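Local coordinates for protein NAD-dependent dehydrogenase (Rhizobium meliloti, PDB 4Z0P) that reduces glyoxylate and hydroxypyruvate with NADPH as hydride donor, and here holds that cofactor together with oxalate in its active-site cleft, at residues G76-L81 / A233-S238; T101-W106 / G149-D154; W169-R174 / T204-G209. All blocks are in the same frame, centred on the assembly; numbering follows the deposited sequence.

In the fold
All three contacts reach the same NADPH, which lies along the loops and turns after strands 142-146, 165-169, 196-199 and 229-232 of the seven-stranded parallel sheet. Contact 1 crosses the cleft, from the loop after strand 69-72 of the five-stranded sheet to the loop after strand 229-232, and encloses the other two along the chain. Contact 2 packs helix 97-115 on helix 150-161 against nicotinamide and diphosphate, its centre about 16 Å from that of contact 1. Contact 3 follows in sequence and flanks the adenine and 2'-phosphate, about 13 Å from contact 1 and about 17 Å from contact 2, centre to centre. Contact 1 touches both others directly: Met103 and Trp106 meet Ala233, and Gly237 O probably accepts a bond from Gly209 N.

Contact 1. Residues G76-L81 / A233-S238; sequences GVDHVL and AGRGGS. With NDP (NADPH dihydro-nicotinamide-adenine-dinucleotide phosphate), chain H; OXD (oxalic acid), chain C.
Asp78 and Arg235 join the two domains of this D-2-hydroxyacid dehydrogenase fold by a salt bridge across the cleft that holds oxalate and NADPH. Arg235 NE donates to Asp78 OD1 over 2.9 Å, meeting the syn side of the carboxylate, with the two planar groups 55° apart. Water 1 closes a second path, donating to Asp78 OD1 and accepting from Arg235 NH2.

Three hydrogen bonds grip oxalate: Arg235 NH1 reaches OXD O6 at 2.8 Å and NH2 reaches OXD O5 at 2.9 Å, while Gly76 N gives O5 a further bond of 2.7 Å. The bend at chi2 (-74°) turns the guanidinium edge to both acids. A leucine in place of Arg235 would probably leave Asp78 without its cation and oxalate held far less firmly.

Packing is close beside Gly76, where a side chain would run into Arg235 NH2. On the cofactor side, Ala233 O takes the carboxamide N7N of NADPH, and the ribose hydroxyl O2D sits 3.1 Å above the centre of the guanidinium plane.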
loop_
_atom_site.group_PDB
_atom_site.type_symbol
_atom_site.label_atom_id
_atom_site.label_comp_id
_atom_site.label_asym_id
_atom_site.label_seq_id
_atom_site.Cartn_x
_atom_site.Cartn_y
_atom_site.Cartn_z
ATOM N N GLY A 76 -16.782 -16.348 -1.608
ATOM C CA GLY A 76 -16.934 -17.347 -0.553
ATOM C C GLY A 76 -18.354 -17.876 -0.557
ATOM O O GLY A 76 -19.291 -17.153 -0.877
ATOM N N VAL A 77 -18.499 -19.169 -0.278
ATOM C CA VAL A 77 -19.814 -19.790 -0.301
ATOM C C VAL A 77 -20.159 -20.497 1.014
ATOM O O VAL A 77 -21.152 -21.253 1.049
ATOM C CB VAL A 77 -19.984 -20.784 -1.485
ATOM C CG1 VAL A 77 -20.076 -20.034 -2.809
ATOM C CG2 VAL A 77 -18.863 -21.828 -1.475
ATOM N N ASP A 78 -19.355 -20.303 2.058
ATOM C CA ASP A 78 -19.574 -21.024 3.320
ATOM C C ASP A 78 -20.948 -20.746 3.937
ATOM O O ASP A 78 -21.570 -21.636 4.488
ATOM C CB ASP A 78 -18.470 -20.767 4.325
ATOM C CG ASP A 78 -18.261 -19.284 4.597
ATOM O OD1 ASP A 78 -17.899 -18.544 3.644
ATOM O OD2 ASP A 78 -18.464 -18.878 5.758
ATOM N N HIS A 79 -21.454 -19.527 3.820
ATOM C CA HIS A 79 -22.822 -19.247 4.257
ATOM C C HIS A 79 -23.918 -19.812 3.365
ATOM O O HIS A 79 -24.849 -20.453 3.855
ATOM C CB HIS A 79 -23.022 -17.740 4.523
ATOM C CG HIS A 79 -24.413 -17.406 4.933
ATOM N ND1 HIS A 79 -24.892 -17.660 6.203
ATOM C CD2 HIS A 79 -25.459 -16.931 4.222
ATOM C CE1 HIS A 79 -26.163 -17.315 6.261
ATOM N NE2 HIS A 79 -26.536 -16.880 5.071
ATOM N N VAL A 80 -23.834 -19.633 2.023
ATOM C CA VAL A 80 -24.917 -20.099 1.160
ATOM C C VAL A 80 -25.062 -21.619 1.235
ATOM O O VAL A 80 -26.146 -22.124 1.127
ATOM C CB VAL A 80 -24.807 -19.626 -0.332
ATOM C CG1 VAL A 80 -23.659 -20.239 -1.049
ATOM C CG2 VAL A 80 -26.070 -19.930 -1.116
ATOM N N LEU A 81 -23.931 -22.301 1.472
ATOM C CA LEU A 81 -23.992 -23.776 1.611
ATOM C C LEU A 81 -24.812 -24.230 2.794
ATOM O O LEU A 81 -25.269 -25.362 2.803
ATOM C CB LEU A 81 -22.581 -24.384 1.698
ATOM C CG LEU A 81 -21.771 -24.326 0.391
ATOM C CD1 LEU A 81 -20.336 -24.745 0.667
ATOM C CD2 LEU A 81 -22.364 -25.251 -0.670
ATOM N N ALA A 233 -7.965 -11.918 5.730
ATOM C CA ALA A 233 -9.131 -11.470 4.967
ATOM C C ALA A 233 -9.870 -12.619 4.311
ATOM O O ALA A 233 -10.638 -12.398 3.355
ATOM C CB ALA A 233 -8.735 -10.433 3.921
ATOM N N GLY A 234 -9.687 -13.822 4.844
ATOM C CA GLY A 234 -10.431 -14.988 4.387
ATOM C C GLY A 234 -11.779 -15.055 5.070
ATOM O O GLY A 234 -12.755 -14.409 4.635
ATOM N N ARG A 235 -11.836 -15.814 6.165
ATOM C CA ARG A 235 -13.039 -15.878 6.983
ATOM C C ARG A 235 -12.676 -15.908 8.440
ATOM O O ARG A 235 -11.670 -16.504 8.833
ATOM C CB ARG A 235 -13.828 -17.141 6.648
ATOM C CG ARG A 235 -14.567 -17.089 5.322
ATOM C CD ARG A 235 -15.768 -16.193 5.444
ATOM N NE ARG A 235 -16.548 -16.072 4.228
ATOM C CZ ARG A 235 -16.374 -15.168 3.286
ATOM N NH1 ARG A 235 -15.383 -14.279 3.346
ATOM N NH2 ARG A 235 -17.197 -15.145 2.254
ATOM N N GLY A 236 -13.528 -15.296 9.251
ATOM C CA GLY A 236 -13.346 -15.259 10.688
ATOM C C GLY A 236 -13.353 -16.600 11.376
ATOM O O GLY A 236 -12.612 -16.825 12.330
ATOM N N GLY A 237 -14.142 -17.525 10.859
ATOM C CA GLY A 237 -14.205 -18.849 11.466
ATOM C C GLY A 237 -12.907 -19.645 11.379
ATOM O O GLY A 237 -12.762 -20.657 12.062
ATOM N N SER A 238 -11.964 -19.203 10.541
ATOM C CA SER A 238 -10.653 -19.839 10.450
ATOM C C SER A 238 -9.699 -19.419 11.567
ATOM O O SER A 238 -8.640 -20.020 11.710
ATOM C CB SER A 238 -10.011 -19.596 9.079
ATOM O OG SER A 238 -10.786 -20.206 8.058
HETATM P PA NDP H . -10.014 -20.113 -4.350
HETATM O O1A NDP H . -10.963 -21.301 -4.301
HETATM O O2A NDP H . -9.568 -19.644 -5.695
HETATM O O5B NDP H . -8.740 -20.530 -3.506
HETATM C C5B NDP H . -8.797 -21.210 -2.270
HETATM C C4B NDP H . -7.402 -21.644 -1.912
HETATM O O4B NDP H . -7.456 -22.174 -0.590
HETATM C C3B NDP H . -6.841 -22.751 -2.803
HETATM O O3B NDP H . -5.449 -22.508 -2.970
HETATM C C2B NDP H . -7.072 -24.001 -1.981
HETATM O O2B NDP H . -6.164 -25.056 -2.229
HETATM C C1B NDP H . -6.836 -23.448 -0.600
HETATM N N9A NDP H . -7.418 -24.347 0.410
HETATM C C8A NDP H . -8.708 -24.642 0.667
HETATM N N7A NDP H . -8.869 -25.496 1.652
HETATM C C5A NDP H . -7.594 -25.771 2.059
HETATM C C6A NDP H . -7.065 -26.620 3.052
HETATM N N6A NDP H . -7.847 -27.363 3.870
HETATM N N1A NDP H . -5.713 -26.673 3.205
HETATM C C2A NDP H . -4.941 -25.934 2.394
HETATM N N3A NDP H . -5.328 -25.107 1.418
HETATM C C4A NDP H . -6.681 -25.062 1.309
HETATM O O3 NDP H . -10.760 -18.973 -3.482
HETATM P PN NDP H . -10.469 -17.391 -3.693
HETATM O O1N NDP H . -9.000 -17.134 -3.722
HETATM O O2N NDP H . -11.320 -16.852 -4.787
HETATM O O5D NDP H . -11.145 -16.868 -2.349
HETATM C C5D NDP H . -10.599 -17.257 -1.104
HETATM C C4D NDP H . -11.515 -16.845 0.038
HETATM O O4D NDP H . -11.405 -15.442 0.286
HETATM C C3D NDP H . -13.010 -17.030 -0.184
HETATM O O3D NDP H . -13.394 -18.403 0.031
HETATM C C2D NDP H . -13.673 -16.093 0.806
HETATM O O2D NDP H . -13.926 -16.769 2.051
HETATM C C1D NDP H . -12.552 -15.042 1.018
HETATM N N1N NDP H . -12.946 -13.698 0.590
HETATM C C2N NDP H . -13.032 -12.655 1.505
HETATM C C3N NDP H . -13.377 -11.393 1.125
HETATM C C7N NDP H . -13.330 -10.216 2.054
HETATM O O7N NDP H . -13.919 -9.174 1.704
HETATM N N7N NDP H . -12.701 -10.308 3.206
HETATM C C4N NDP H . -13.734 -11.134 -0.292
HETATM C C5N NDP H . -13.634 -12.308 -1.193
HETATM C C6N NDP H . -13.241 -13.494 -0.765
HETATM P P2B NDP H . -6.258 -25.939 -3.572
HETATM O O1X NDP H . -5.766 -25.010 -4.651
HETATM O O2X NDP H . -5.291 -27.068 -3.266
HETATM O O3X NDP H . -7.674 -26.356 -3.720
HETATM C C1 OXD C . -16.809 -12.707 -0.486
HETATM C C2 OXD C . -16.893 -11.840 0.684
HETATM O O3 OXD C . -16.794 -12.211 -1.642
HETATM O O4 OXD C . -17.482 -10.752 0.601
HETATM O O5 OXD C . -16.768 -13.940 -0.293
HETATM O O6 OXD C . -16.382 -12.205 1.753
HETATM O O HOH W 1 -19.849 -16.048 3.183
#

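Contact 2. Residues T101-W106 / G149-D154. With NDP (NADPH dihydro-nicotinamide-adenine-dinucleotide phosphate), chain H.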
loop_
_atom_site.group_PDB
_atom_site.type_symbol
_atom_site.label_atom_id
_atom_site.label_comp_id
_atom_site.label_asym_id
_atom_site.label_seq_id
_atom_site.Cartn_x
_atom_site.Cartn_y
_atom_site.Cartn_z
ATOM N N THR A 101 -8.719 -7.531 -7.877
ATOM C CA THR A 101 -7.884 -6.329 -7.789
ATOM C C THR A 101 -8.117 -5.596 -6.464
ATOM O O THR A 101 -7.178 -5.057 -5.866
ATOM C CB THR A 101 -8.027 -5.437 -9.037
ATOM O OG1 THR A 101 -6.852 -4.643 -9.177
ATOM C CG2 THR A 101 -9.263 -4.549 -9.017
ATOM N N ARG A 102 -9.351 -5.636 -5.987
ATOM C CA ARG A 102 -9.722 -5.014 -4.708
ATOM C C ARG A 102 -9.068 -5.721 -3.522
ATOM O O ARG A 102 -8.538 -5.064 -2.600
ATOM C CB ARG A 102 -11.232 -4.958 -4.576
ATOM C CG ARG A 102 -11.922 -3.940 -5.460
ATOM C CD ARG A 102 -13.418 -4.194 -5.534
ATOM N NE ARG A 102 -14.115 -3.160 -6.312
ATOM C CZ ARG A 102 -14.608 -2.021 -5.809
ATOM N NH1 ARG A 102 -14.560 -1.780 -4.510
ATOM N NH2 ARG A 102 -15.205 -1.143 -6.618
ATOM N N MET A 103 -9.087 -7.057 -3.531
ATOM C CA MET A 103 -8.423 -7.798 -2.457
ATOM C C MET A 103 -6.933 -7.465 -2.420
ATOM O O MET A 103 -6.369 -7.229 -1.341
ATOM C CB MET A 103 -8.627 -9.298 -2.586
ATOM C CG MET A 103 -7.961 -10.100 -1.485
ATOM S SD MET A 103 -8.518 -9.668 0.177
ATOM C CE MET A 103 -10.029 -10.631 0.295
ATOM N N SER A 104 -6.294 -7.436 -3.590
ATOM C CA SER A 104 -4.881 -7.159 -3.633
ATOM C C SER A 104 -4.539 -5.779 -3.123
ATOM O O SER A 104 -3.508 -5.605 -2.481
ATOM C CB SER A 104 -4.328 -7.400 -5.022
ATOM O OG SER A 104 -4.357 -8.812 -5.283
ATOM N N GLU A 105 -5.416 -4.807 -3.361
ATOM C CA GLU A 105 -5.260 -3.487 -2.743
ATOM C C GLU A 105 -5.214 -3.585 -1.229
ATOM O O GLU A 105 -4.363 -2.993 -0.580
ATOM C CB GLU A 105 -6.415 -2.559 -3.085
ATOM C CG GLU A 105 -6.533 -2.142 -4.541
ATOM C CD GLU A 105 -7.880 -1.495 -4.858
ATOM O OE1 GLU A 105 -8.676 -1.282 -3.918
ATOM O OE2 GLU A 105 -8.161 -1.266 -6.054
ATOM N N TRP A 106 -6.170 -4.306 -0.660
ATOM C CA TRP A 106 -6.264 -4.381 0.792
ATOM C C TRP A 106 -5.046 -5.117 1.379
ATOM O O TRP A 106 -4.475 -4.679 2.381
ATOM C CB TRP A 106 -7.583 -5.060 1.209
ATOM C CG TRP A 106 -7.805 -5.108 2.712
ATOM C CD1 TRP A 106 -8.513 -4.223 3.466
ATOM C CD2 TRP A 106 -7.322 -6.113 3.624
ATOM N NE1 TRP A 106 -8.512 -4.617 4.795
ATOM C CE2 TRP A 106 -7.778 -5.765 4.917
ATOM C CE3 TRP A 106 -6.574 -7.275 3.472
ATOM C CZ2 TRP A 106 -7.487 -6.551 6.058
ATOM C CZ3 TRP A 106 -6.292 -8.062 4.586
ATOM C CH2 TRP A 106 -6.761 -7.687 5.870
ATOM N N GLY A 149 -5.188 -19.474 -4.299
ATOM C CA GLY A 149 -6.217 -19.514 -5.304
ATOM C C GLY A 149 -6.247 -18.226 -6.095
ATOM O O GLY A 149 -5.217 -17.559 -6.277
ATOM N N VAL A 150 -7.436 -17.849 -6.546
ATOM C CA VAL A 150 -7.573 -16.631 -7.347
ATOM C C VAL A 150 -6.996 -15.433 -6.590
ATOM O O VAL A 150 -6.172 -14.668 -7.127
ATOM C CB VAL A 150 -9.046 -16.382 -7.732
ATOM C CG1 VAL A 150 -9.219 -15.043 -8.434
ATOM C CG2 VAL A 150 -9.532 -17.482 -8.672
ATOM N N LEU A 151 -7.391 -15.282 -5.327
ATOM C CA LEU A 151 -6.988 -14.093 -4.558
ATOM C C LEU A 151 -5.547 -14.196 -4.080
ATOM O O LEU A 151 -4.760 -13.248 -4.234
ATOM C CB LEU A 151 -7.971 -13.858 -3.402
ATOM C CG LEU A 151 -9.420 -13.629 -3.827
ATOM C CD1 LEU A 151 -10.334 -13.362 -2.623
ATOM C CD2 LEU A 151 -9.574 -12.541 -4.880
ATOM N N GLY A 152 -5.177 -15.349 -3.536
ATOM C CA GLY A 152 -3.811 -15.553 -3.065
ATOM C C GLY A 152 -2.755 -15.371 -4.140
ATOM O O GLY A 152 -1.713 -14.735 -3.912
ATOM N N GLN A 153 -3.026 -15.892 -5.330
ATOM C CA GLN A 153 -2.033 -15.750 -6.413
ATOM C C GLN A 153 -1.835 -14.299 -6.854
ATOM O O GLN A 153 -0.704 -13.847 -7.069
ATOM C CB GLN A 153 -2.354 -16.618 -7.605
ATOM C CG GLN A 153 -2.266 -18.088 -7.255
ATOM C CD GLN A 153 -2.526 -18.961 -8.450
ATOM O OE1 GLN A 153 -2.132 -18.619 -9.555
ATOM N NE2 GLN A 153 -3.184 -20.089 -8.238
ATOM N N ASP A 154 -2.927 -13.565 -7.011
ATOM C CA ASP A 154 -2.828 -12.185 -7.439
ATOM C C ASP A 154 -2.109 -11.354 -6.389
ATOM O O ASP A 154 -1.247 -10.538 -6.738
ATOM C CB ASP A 154 -4.210 -11.583 -7.748
ATOM C CG ASP A 154 -4.106 -10.264 -8.476
ATOM O OD1 ASP A 154 -3.686 -10.323 -9.638
ATOM O OD2 ASP A 154 -4.440 -9.180 -7.924
HETATM P PA NDP H . -10.014 -20.113 -4.350
HETATM O O1A NDP H . -10.963 -21.301 -4.301
HETATM O O2A NDP H . -9.568 -19.644 -5.695
HETATM O O5B NDP H . -8.740 -20.530 -3.506
HETATM C C5B NDP H . -8.797 -21.210 -2.270
HETATM C C4B NDP H . -7.402 -21.644 -1.912
HETATM O O4B NDP H . -7.456 -22.174 -0.590
HETATM C C3B NDP H . -6.841 -22.751 -2.803
HETATM O O3B NDP H . -5.449 -22.508 -2.970
HETATM C C2B NDP H . -7.072 -24.001 -1.981
HETATM O O2B NDP H . -6.164 -25.056 -2.229
HETATM C C1B NDP H . -6.836 -23.448 -0.600
HETATM N N9A NDP H . -7.418 -24.347 0.410
HETATM C C8A NDP H . -8.708 -24.642 0.667
HETATM N N7A NDP H . -8.869 -25.496 1.652
HETATM C C5A NDP H . -7.594 -25.771 2.059
HETATM C C6A NDP H . -7.065 -26.620 3.052
HETATM N N6A NDP H . -7.847 -27.363 3.870
HETATM N N1A NDP H . -5.713 -26.673 3.205
HETATM C C2A NDP H . -4.941 -25.934 2.394
HETATM N N3A NDP H . -5.328 -25.107 1.418
HETATM C C4A NDP H . -6.681 -25.062 1.309
HETATM O O3 NDP H . -10.760 -18.973 -3.482
HETATM P PN NDP H . -10.469 -17.391 -3.693
HETATM O O1N NDP H . -9.000 -17.134 -3.722
HETATM O O2N NDP H . -11.320 -16.852 -4.787
HETATM O O5D NDP H . -11.145 -16.868 -2.349
HETATM C C5D NDP H . -10.599 -17.257 -1.104
HETATM C C4D NDP H . -11.515 -16.845 0.038
HETATM O O4D NDP H . -11.405 -15.442 0.286
HETATM C C3D NDP H . -13.010 -17.030 -0.184
HETATM O O3D NDP H . -13.394 -18.403 0.031
HETATM C C2D NDP H . -13.673 -16.093 0.806
HETATM O O2D NDP H . -13.926 -16.769 2.051
HETATM C C1D NDP H . -12.552 -15.042 1.018
HETATM N N1N NDP H . -12.946 -13.698 0.590
HETATM C C2N NDP H . -13.032 -12.655 1.505
HETATM C C3N NDP H . -13.377 -11.393 1.125
HETATM C C7N NDP H . -13.330 -10.216 2.054
HETATM O O7N NDP H . -13.919 -9.174 1.704
HETATM N N7N NDP H . -12.701 -10.308 3.206
HETATM C C4N NDP H . -13.734 -11.134 -0.292
HETATM C C5N NDP H . -13.634 -12.308 -1.193
HETATM C C6N NDP H . -13.241 -13.494 -0.765
HETATM P P2B NDP H . -6.258 -25.939 -3.572
HETATM O O1X NDP H . -5.766 -25.010 -4.651
HETATM O O2X NDP H . -5.291 -27.068 -3.266
HETATM O O3X NDP H . -7.674 -26.356 -3.720
HETATM O O HOH W 2 -5.910 -10.749 -3.980
#
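Met103 and Leu151 meet beside the cofactor, their side chains crossing at about a right angle with Met103 CE 4.0 Å from Leu151 CD1. Both methyls also touch the nicotinamide ring: Met103 CE lies 3.5 Å from NDP C3N, and Leu151 CD1 is as near to C6N. Bends at chi2 (59°) and chi3 (83°) curl the Met103 chain so that its methyl reaches the ring. Beside this apolar patch, the first turn of helix 150-161 takes the diphosphate: Val150 N donates to NDP O2A and Leu151 N to O1N, each bond nearly straight, as in the Rossmann glycine-rich turn. Gly149, at the N-cap, passes so close to NDP O5B that a side chain would collide with it.

Further out, Ser104 OG donates to Asp154 OD2 over 2.7 Å, approaching on the anti side of the carboxylate. Water 2 donates to both Ser104 OG and Leu151 O, bridging the helices. Lys158 and Arg157 form salt bridges with the Asp154 carboxylate, which helps set its rotation.

The two short helical segments pass 9.1 Å apart at -54°. On segment 101-106, Arg102 and Glu105 bond to the second subunit; helix 150-161 follows strand 142-146 of the seven-stranded sheet, and helix 97-115 lies against it.

Contact 3. Residues W169-R174 / T204-G209. With NDP (NADPH dihydro-nicotinamide-adenine-dinucleotide phosphate), chain H.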
loop_
_atom_site.group_PDB
_atom_site.type_symbol
_atom_site.label_atom_id
_atom_site.label_comp_id
_atom_site.label_asym_id
_atom_site.label_seq_id
_atom_site.Cartn_x
_atom_site.Cartn_y
_atom_site.Cartn_z
ATOM N N TRP A 169 1.321 -21.110 0.478
ATOM C CA TRP A 169 0.944 -22.435 0.964
ATOM C C TRP A 169 -0.490 -22.736 0.585
ATOM O O TRP A 169 -1.364 -21.871 0.659
ATOM C CB TRP A 169 1.124 -22.505 2.479
ATOM C CG TRP A 169 0.711 -23.796 3.102
ATOM C CD1 TRP A 169 1.484 -24.912 3.271
ATOM C CD2 TRP A 169 -0.576 -24.118 3.658
ATOM N NE1 TRP A 169 0.763 -25.902 3.907
ATOM C CE2 TRP A 169 -0.508 -25.443 4.134
ATOM C CE3 TRP A 169 -1.780 -23.418 3.792
ATOM C CZ2 TRP A 169 -1.595 -26.073 4.780
ATOM C CZ3 TRP A 169 -2.862 -24.047 4.410
ATOM C CH2 TRP A 169 -2.766 -25.362 4.889
ATOM N N SER A 170 -0.727 -23.984 0.178
ATOM C CA SER A 170 -2.097 -24.468 -0.043
ATOM C C SER A 170 -2.050 -25.974 0.007
ATOM O O SER A 170 -0.984 -26.555 0.238
ATOM C CB SER A 170 -2.665 -23.939 -1.367
ATOM O OG SER A 170 -1.837 -24.308 -2.459
ATOM N N ARG A 171 -3.184 -26.620 -0.214
ATOM C CA ARG A 171 -3.231 -28.078 -0.051
ATOM C C ARG A 171 -2.354 -28.768 -1.075
ATOM O O ARG A 171 -1.517 -29.612 -0.722
ATOM C CB ARG A 171 -4.673 -28.574 -0.111
ATOM C CG ARG A 171 -4.802 -30.071 0.139
ATOM C CD ARG A 171 -6.066 -30.421 0.908
ATOM N NE ARG A 171 -7.251 -29.805 0.323
ATOM C CZ ARG A 171 -8.460 -29.818 0.879
ATOM N NH1 ARG A 171 -8.684 -30.428 2.050
ATOM N NH2 ARG A 171 -9.463 -29.218 0.250
ATOM N N SER A 172 -2.556 -28.425 -2.341
ATOM C CA SER A 172 -1.670 -28.881 -3.407
ATOM C C SER A 172 -0.661 -27.777 -3.690
ATOM O O SER A 172 -0.925 -26.602 -3.431
ATOM C CB SER A 172 -2.467 -29.243 -4.670
ATOM O OG SER A 172 -3.431 -28.248 -4.994
ATOM N N LYS A 173 0.498 -28.158 -4.216
ATOM C CA LYS A 173 1.544 -27.199 -4.594
ATOM C C LYS A 173 1.194 -26.514 -5.922
ATOM O O LYS A 173 0.842 -27.179 -6.887
ATOM C CB LYS A 173 2.900 -27.902 -4.712
ATOM C CG LYS A 173 4.092 -26.961 -4.645
ATOM C CD LYS A 173 5.405 -27.716 -4.488
ATOM C CE LYS A 173 5.646 -28.159 -3.051
ATOM N NZ LYS A 173 6.829 -29.054 -2.922
ATOM N N ARG A 174 1.298 -25.186 -5.955
ATOM C CA ARG A 174 0.976 -24.383 -7.140
ATOM C C ARG A 174 2.266 -23.843 -7.749
ATOM O O ARG A 174 3.181 -23.475 -7.021
ATOM C CB ARG A 174 0.083 -23.206 -6.736
ATOM C CG ARG A 174 -1.273 -23.587 -6.148
ATOM C CD ARG A 174 -2.348 -23.797 -7.210
ATOM N NE ARG A 174 -3.693 -23.604 -6.657
ATOM C CZ ARG A 174 -4.805 -23.403 -7.374
ATOM N NH1 ARG A 174 -5.974 -23.233 -6.748
ATOM N NH2 ARG A 174 -4.776 -23.360 -8.710
ATOM N N THR A 204 -13.875 -23.701 5.606
ATOM C CA THR A 204 -14.414 -25.039 5.436
ATOM C C THR A 204 -14.241 -25.762 6.761
ATOM O O THR A 204 -13.506 -25.285 7.633
ATOM C CB THR A 204 -13.645 -25.826 4.369
ATOM O OG1 THR A 204 -12.343 -26.134 4.878
ATOM C CG2 THR A 204 -13.527 -24.997 3.095
ATOM N N PRO A 205 -14.812 -26.956 6.879
ATOM C CA PRO A 205 -14.539 -27.690 8.113
ATOM C C PRO A 205 -13.052 -27.936 8.361
ATOM O O PRO A 205 -12.599 -27.898 9.500
ATOM C CB PRO A 205 -15.346 -28.969 7.925
ATOM C CG PRO A 205 -16.501 -28.528 7.099
ATOM C CD PRO A 205 -15.888 -27.609 6.098
ATOM N N ASP A 206 -12.277 -28.073 7.297
ATOM C CA ASP A 206 -10.847 -28.299 7.432
ATOM C C ASP A 206 -10.043 -27.036 7.738
ATOM O O ASP A 206 -8.918 -27.145 8.182
ATOM C CB ASP A 206 -10.282 -28.961 6.160
ATOM C CG ASP A 206 -10.713 -30.383 5.991
ATOM O OD1 ASP A 206 -11.085 -31.032 6.967
ATOM O OD2 ASP A 206 -10.679 -30.854 4.847
ATOM N N THR A 207 -10.587 -25.848 7.502
ATOM C CA THR A 207 -9.866 -24.602 7.846
ATOM C C THR A 207 -10.414 -23.921 9.094
ATOM O O THR A 207 -9.936 -22.852 9.485
ATOM C CB THR A 207 -9.852 -23.580 6.699
ATOM O OG1 THR A 207 -11.144 -22.998 6.510
ATOM C CG2 THR A 207 -9.380 -24.202 5.395
ATOM N N ARG A 208 -11.385 -24.537 9.745
ATOM C CA ARG A 208 -11.959 -23.937 10.936
ATOM C C ARG A 208 -10.915 -23.894 12.052
ATOM O O ARG A 208 -10.307 -24.911 12.364
ATOM C CB ARG A 208 -13.160 -24.755 11.413
ATOM C CG ARG A 208 -14.055 -23.958 12.328
ATOM C CD ARG A 208 -15.287 -24.753 12.696
ATOM N NE ARG A 208 -16.212 -23.887 13.401
ATOM C CZ ARG A 208 -17.255 -23.262 12.876
ATOM N NH1 ARG A 208 -17.561 -23.361 11.581
ATOM N NH2 ARG A 208 -18.004 -22.509 13.674
ATOM N N GLY A 209 -10.704 -22.717 12.647
ATOM C CA GLY A 209 -9.756 -22.571 13.747
ATOM C C GLY A 209 -8.289 -22.866 13.452
ATOM O O GLY A 209 -7.515 -23.115 14.376
HETATM P PA NDP H . -10.014 -20.113 -4.350
HETATM O O1A NDP H . -10.963 -21.301 -4.301
HETATM O O2A NDP H . -9.568 -19.644 -5.695
HETATM O O5B NDP H . -8.740 -20.530 -3.506
HETATM C C5B NDP H . -8.797 -21.210 -2.270
HETATM C C4B NDP H . -7.402 -21.644 -1.912
HETATM O O4B NDP H . -7.456 -22.174 -0.590
HETATM C C3B NDP H . -6.841 -22.751 -2.803
HETATM O O3B NDP H . -5.449 -22.508 -2.970
HETATM C C2B NDP H . -7.072 -24.001 -1.981
HETATM O O2B NDP H . -6.164 -25.056 -2.229
HETATM C C1B NDP H . -6.836 -23.448 -0.600
HETATM N N9A NDP H . -7.418 -24.347 0.410
HETATM C C8A NDP H . -8.708 -24.642 0.667
HETATM N N7A NDP H . -8.869 -25.496 1.652
HETATM C C5A NDP H . -7.594 -25.771 2.059
HETATM C C6A NDP H . -7.065 -26.620 3.052
HETATM N N6A NDP H . -7.847 -27.363 3.870
HETATM N N1A NDP H . -5.713 -26.673 3.205
HETATM C C2A NDP H . -4.941 -25.934 2.394
HETATM N N3A NDP H . -5.328 -25.107 1.418
HETATM C C4A NDP H . -6.681 -25.062 1.309
HETATM O O3 NDP H . -10.760 -18.973 -3.482
HETATM P PN NDP H . -10.469 -17.391 -3.693
HETATM O O1N NDP H . -9.000 -17.134 -3.722
HETATM O O2N NDP H . -11.320 -16.852 -4.787
HETATM O O5D NDP H . -11.145 -16.868 -2.349
HETATM C C5D NDP H . -10.599 -17.257 -1.104
HETATM C C4D NDP H . -11.515 -16.845 0.038
HETATM O O4D NDP H . -11.405 -15.442 0.286
HETATM C C3D NDP H . -13.010 -17.030 -0.184
HETATM O O3D NDP H . -13.394 -18.403 0.031
HETATM C C2D NDP H . -13.673 -16.093 0.806
HETATM O O2D NDP H . -13.926 -16.769 2.051
HETATM C C1D NDP H . -12.552 -15.042 1.018
HETATM N N1N NDP H . -12.946 -13.698 0.590
HETATM C C2N NDP H . -13.032 -12.655 1.505
HETATM C C3N NDP H . -13.377 -11.393 1.125
HETATM C C7N NDP H . -13.330 -10.216 2.054
HETATM O O7N NDP H . -13.919 -9.174 1.704
HETATM N N7N NDP H . -12.701 -10.308 3.206
HETATM C C4N NDP H . -13.734 -11.134 -0.292
HETATM C C5N NDP H . -13.634 -12.308 -1.193
HETATM C C6N NDP H . -13.241 -13.494 -0.765
HETATM P P2B NDP H . -6.258 -25.939 -3.572
HETATM O O1X NDP H . -5.766 -25.010 -4.651
HETATM O O2X NDP H . -5.291 -27.068 -3.266
HETATM O O3X NDP H . -7.674 -26.356 -3.720
#
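Arg171 NH1 and Asp206 OD2 form a long salt bridge of 3.5 Å over the adenine end of NADPH, its hydrogen bond weak. The carboxylate oxygen lies at the guanidinium edge, yet the two planes stand 89° apart, so a two-pronged pairing is not formed. The firmer partner of Arg171 is Tyr320, whose OH takes its NH2.

The 2'-phosphate is held more tightly. Ser172 OG donates to NDP O2X at 2.8 Å, the backbone N of Ser172 adds a second bond to the same oxygen, and the poorly ordered Arg174 side chain makes a weak one from NH1 to O1X. Ser170 OG, donating to Ser172 O over 2.7 Å, braces the turn that presents these groups.

Around the adenine the contacts are mostly van der Waals. Bent at chi2 and chi3 (50°), Arg171 swings back so that NDP N6A lies 3.7 Å above one guanidinium face, offset toward the rim. Trp169 CH2 comes within 3.4 Å of NDP C2A, while Asp206 CB and Thr207 CG2 close on N6A from the 204-209 loop.

Ser172 OG and N supply the phosphate's hydrogen bonds and Arg174 probably adds opposing charge, consistent with the use of NADPH; the Arg171-Asp206 pair, exposed and long, probably adds only a modest tie across the adenine.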